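Local coordinates for DNA-binding protein Sso10a-2 (PDB 4HW0) that binds DNA, probably through its winged-helix domain, and is thought to help compact and organise the chromatin of its archaeal host, at residues F15-N20 with A34-V39. Sequence-based numbering, arbitrary orientation.
Sequences FDILRN and AGINYV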
ATOM      1  N   PHE A  15     -14.027  -1.258   9.844  1.00 26.47           N
ATOM      2  CA  PHE A  15     -13.574  -2.550  10.331  1.00 25.59           C
ATOM      3  C   PHE A  15     -13.717  -2.619  11.829  1.00 27.65           C
ATOM      4  O   PHE A  15     -14.205  -3.621  12.364  1.00 25.89           O
ATOM      5  CB  PHE A  15     -12.128  -2.849   9.913  1.00 28.01           C
ATOM      6  CG  PHE A  15     -11.532  -4.071  10.552  1.00 29.57           C
ATOM      7  CD1 PHE A  15     -11.926  -5.317  10.167  1.00 31.46           C
ATOM      8  CD2 PHE A  15     -10.581  -3.972  11.525  1.00 34.66           C
ATOM      9  CE1 PHE A  15     -11.408  -6.484  10.761  1.00 33.85           C
ATOM     10  CE2 PHE A  15      -9.985  -5.108  12.063  1.00 37.45           C
ATOM     11  CZ  PHE A  15     -10.431  -6.383  11.697  1.00 36.77           C
ATOM     12  N   ASP A  16     -13.270  -1.564  12.499  1.00 27.79           N
ATOM     13  CA  ASP A  16     -13.356  -1.535  13.975  1.00 30.74           C
ATOM     14  C   ASP A  16     -14.788  -1.536  14.507  1.00 28.77           C
ATOM     15  O   ASP A  16     -15.082  -2.148  15.485  1.00 28.83           O
ATOM     16  CB  ASP A  16     -12.559  -0.363  14.524  1.00 33.61           C
ATOM     17  CG  ASP A  16     -11.033  -0.610  14.448  1.00 37.72           C
ATOM     18  OD1 ASP A  16     -10.628  -1.787  14.575  1.00 38.46           O
ATOM     19  OD2 ASP A  16     -10.271   0.355  14.241  1.00 36.70           O
ATOM     20  N   ILE A  17     -15.709  -0.931  13.769  1.00 26.98           N
ATOM     21  CA  ILE A  17     -17.118  -1.136  14.094  1.00 25.79           C
ATOM     22  C   ILE A  17     -17.611  -2.565  13.865  1.00 26.13           C
ATOM     23  O   ILE A  17     -18.255  -3.189  14.727  1.00 25.98           O
ATOM     24  CB  ILE A  17     -17.991  -0.155  13.297  1.00 25.47           C
ATOM     25  CG1 ILE A  17     -17.664   1.258  13.724  1.00 25.90           C
ATOM     26  CG2 ILE A  17     -19.467  -0.426  13.508  1.00 25.70           C
ATOM     27  CD1 ILE A  17     -18.187   2.371  12.864  1.00 26.76           C
ATOM     28  N   LEU A  18     -17.417  -3.045  12.659  1.00 25.41           N
ATOM     29  CA  LEU A  18     -17.933  -4.319  12.277  1.00 27.06           C
ATOM     30  C   LEU A  18     -17.464  -5.476  13.136  1.00 26.02           C
ATOM     31  O   LEU A  18     -18.224  -6.433  13.379  1.00 27.85           O
ATOM     32  CB  LEU A  18     -17.575  -4.628  10.834  1.00 26.20           C
ATOM     33  CG  LEU A  18     -18.358  -3.739   9.842  1.00 26.78           C
ATOM     34  CD1 LEU A  18     -17.686  -3.816   8.511  1.00 25.92           C
ATOM     35  CD2 LEU A  18     -19.826  -4.074   9.762  1.00 28.01           C
ATOM     36  N   ARG A  19     -16.213  -5.421  13.543  1.00 28.13           N
ATOM     37  CA  ARG A  19     -15.672  -6.551  14.295  1.00 31.13           C
ATOM     38  C   ARG A  19     -16.222  -6.512  15.685  1.00 31.85           C
ATOM     39  O   ARG A  19     -16.035  -7.453  16.436  1.00 29.43           O
ATOM     40  CB  ARG A  19     -14.143  -6.544  14.232  1.00 35.71           C
ATOM     41  CG  ARG A  19     -13.504  -5.457  15.051  1.00 39.50           C
ATOM     42  CD  ARG A  19     -11.975  -5.394  14.895  1.00 44.30           C
ATOM     43  NE  ARG A  19     -11.461  -4.292  15.710  1.00 45.91           N
ATOM     44  CZ  ARG A  19     -11.403  -4.339  17.045  1.00 56.42           C
ATOM     45  NH1 ARG A  19     -11.803  -5.430  17.718  1.00 56.93           N
ATOM     46  NH2 ARG A  19     -10.951  -3.290  17.732  1.00 60.07           N
ATOM     47  N   ASN A  20     -16.905  -5.429  16.054  1.00 29.90           N
ATOM     48  CA  ASN A  20     -17.596  -5.367  17.367  1.00 30.81           C
ATOM     49  C   ASN A  20     -19.112  -5.570  17.302  1.00 32.63           C
ATOM     50  O   ASN A  20     -19.801  -5.447  18.322  1.00 32.02           O
ATOM     51  CB  ASN A  20     -17.246  -4.035  18.005  1.00 32.30           C
ATOM     52  CG  ASN A  20     -15.838  -4.045  18.564  1.00 35.21           C
ATOM     53  OD1 ASN A  20     -15.598  -4.714  19.559  1.00 35.31           O
ATOM     54  ND2 ASN A  20     -14.909  -3.291  17.945  1.00 34.63           N
ATOM     55  N   ALA A  34     -15.070   0.347  18.995  1.00 26.39           N
ATOM     56  CA  ALA A  34     -14.317   0.946  17.941  1.00 26.88           C
ATOM     57  C   ALA A  34     -13.497   2.164  18.327  1.00 28.06           C
ATOM     58  O   ALA A  34     -12.652   2.620  17.536  1.00 28.34           O
ATOM     59  CB  ALA A  34     -15.201   1.230  16.737  1.00 25.39           C
ATOM     60  N   GLY A  35     -13.642   2.645  19.566  1.00 29.30           N
ATOM     61  CA  GLY A  35     -12.857   3.773  20.020  1.00 31.12           C
ATOM     62  C   GLY A  35     -13.144   5.034  19.219  1.00 31.16           C
ATOM     63  O   GLY A  35     -12.234   5.723  18.822  1.00 29.46           O
ATOM     64  N   ILE A  36     -14.421   5.327  19.047  1.00 30.31           N
ATOM     65  CA  ILE A  36     -14.894   6.522  18.351  1.00 31.01           C
ATOM     66  C   ILE A  36     -16.025   7.199  19.111  1.00 32.90           C
ATOM     67  O   ILE A  36     -16.784   6.519  19.826  1.00 35.61           O
ATOM     68  CB  ILE A  36     -15.443   6.179  16.933  1.00 27.66           C
ATOM     69  CG1 ILE A  36     -16.630   5.215  16.983  1.00 27.02           C
ATOM     70  CG2 ILE A  36     -14.345   5.634  16.057  1.00 27.71           C
ATOM     71  CD1 ILE A  36     -17.093   4.712  15.633  1.00 25.44           C
ATOM     72  N   ASN A  37     -16.144   8.524  18.956  1.00 32.22           N
ATOM     73  CA  ASN A  37     -17.143   9.247  19.667  1.00 31.95           C
ATOM     74  C   ASN A  37     -18.521   9.082  19.031  1.00 32.01           C
ATOM     75  O   ASN A  37     -18.661   8.503  17.969  1.00 29.82           O
ATOM     76  CB  ASN A  37     -16.726  10.713  19.874  1.00 33.24           C
ATOM     77  CG  ASN A  37     -16.745  11.506  18.611  1.00 32.30           C
ATOM     78  OD1 ASN A  37     -17.723  11.463  17.853  1.00 32.06           O
ATOM     79  ND2 ASN A  37     -15.688  12.288  18.389  1.00 32.32           N
ATOM     80  N   TYR A  38     -19.525   9.564  19.710  1.00 32.44           N
ATOM     81  CA  TYR A  38     -20.906   9.371  19.298  1.00 34.65           C
ATOM     82  C   TYR A  38     -21.217   9.982  17.914  1.00 34.08           C
ATOM     83  O   TYR A  38     -21.964   9.385  17.125  1.00 30.01           O
ATOM     84  CB  TYR A  38     -21.843   9.935  20.358  1.00 39.20           C
ATOM     85  CG  TYR A  38     -23.295   9.796  20.018  1.00 43.66           C
ATOM     86  CD1 TYR A  38     -23.981   8.642  20.314  1.00 49.80           C
ATOM     87  CD2 TYR A  38     -23.973  10.823  19.383  1.00 46.27           C
ATOM     88  CE1 TYR A  38     -25.322   8.501  19.980  1.00 52.50           C
ATOM     89  CE2 TYR A  38     -25.305  10.707  19.047  1.00 49.84           C
ATOM     90  CZ  TYR A  38     -25.980   9.543  19.344  1.00 52.95           C
ATOM     91  OH  TYR A  38     -27.299   9.424  18.962  1.00 53.12           O
ATOM     92  N   VAL A  39     -20.611  11.137  17.626  1.00 34.07           N
ATOM     93  CA  VAL A  39     -20.806  11.837  16.359  1.00 34.09           C
ATOM     94  C   VAL A  39     -20.221  11.031  15.221  1.00 32.39           C
ATOM     95  O   VAL A  39     -20.913  10.761  14.204  1.00 31.80           O
ATOM     96  CB  VAL A  39     -20.182  13.257  16.432  1.00 36.91           C
ATOM     97  CG1 VAL A  39     -20.326  13.985  15.104  1.00 38.61           C
ATOM     98  CG2 VAL A  39     -20.853  14.040  17.545  1.00 37.61           C
TER
HETATM   99  O   HOH W   1     -10.701  -0.171  17.842  1.00 49.19           O
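A34 carries the apolar part of this contact. Its methyl group points toward helix 10-18 and lies against the backbone there, with A34 CB 3.6 Å from D16 C and equally near D16 O. D16 CB flanks the same methyl, and so does CG1 of I17. Further along, I17 and I36 cross at about a right angle and meet tip to tip, CD1 to CD1, at 3.8 Å. I36 gets there with CG1 in the crowded position between its backbone N and carbonyl carbon (chi1 61°), while I17 also packs on V30 and on Y44, L45 and L48 of helix 38-50.

All this belongs to the three-helix core of a winged helix-turn-helix domain. Residues 35-37 form the turn between helices 27-34 and 38-50; G35 leaves the first with positive phi, N37 caps the second, its OD1 accepting from V40 N, and helix 10-18 packs against the corner.

N20 ND2 donates to D16 O at 2.7 Å, almost along the C=O axis, so the carbonyl beside the A34 methyl has a side-chain donor. R19 NE donates to the anti lone pair of D16 OD1 at 2.9 Å in a nearly straight hydrogen bond (N-H...O 172°) that is part of a salt bridge, and N20 ND2 sits 3.7 Å above the centre of the R19 guanidinium plane. R8 pairs with D16 OD2 and also donates to A34 O, tying both segments together from outside. A water adds a weak bridge from R19 NH2 to A34 O.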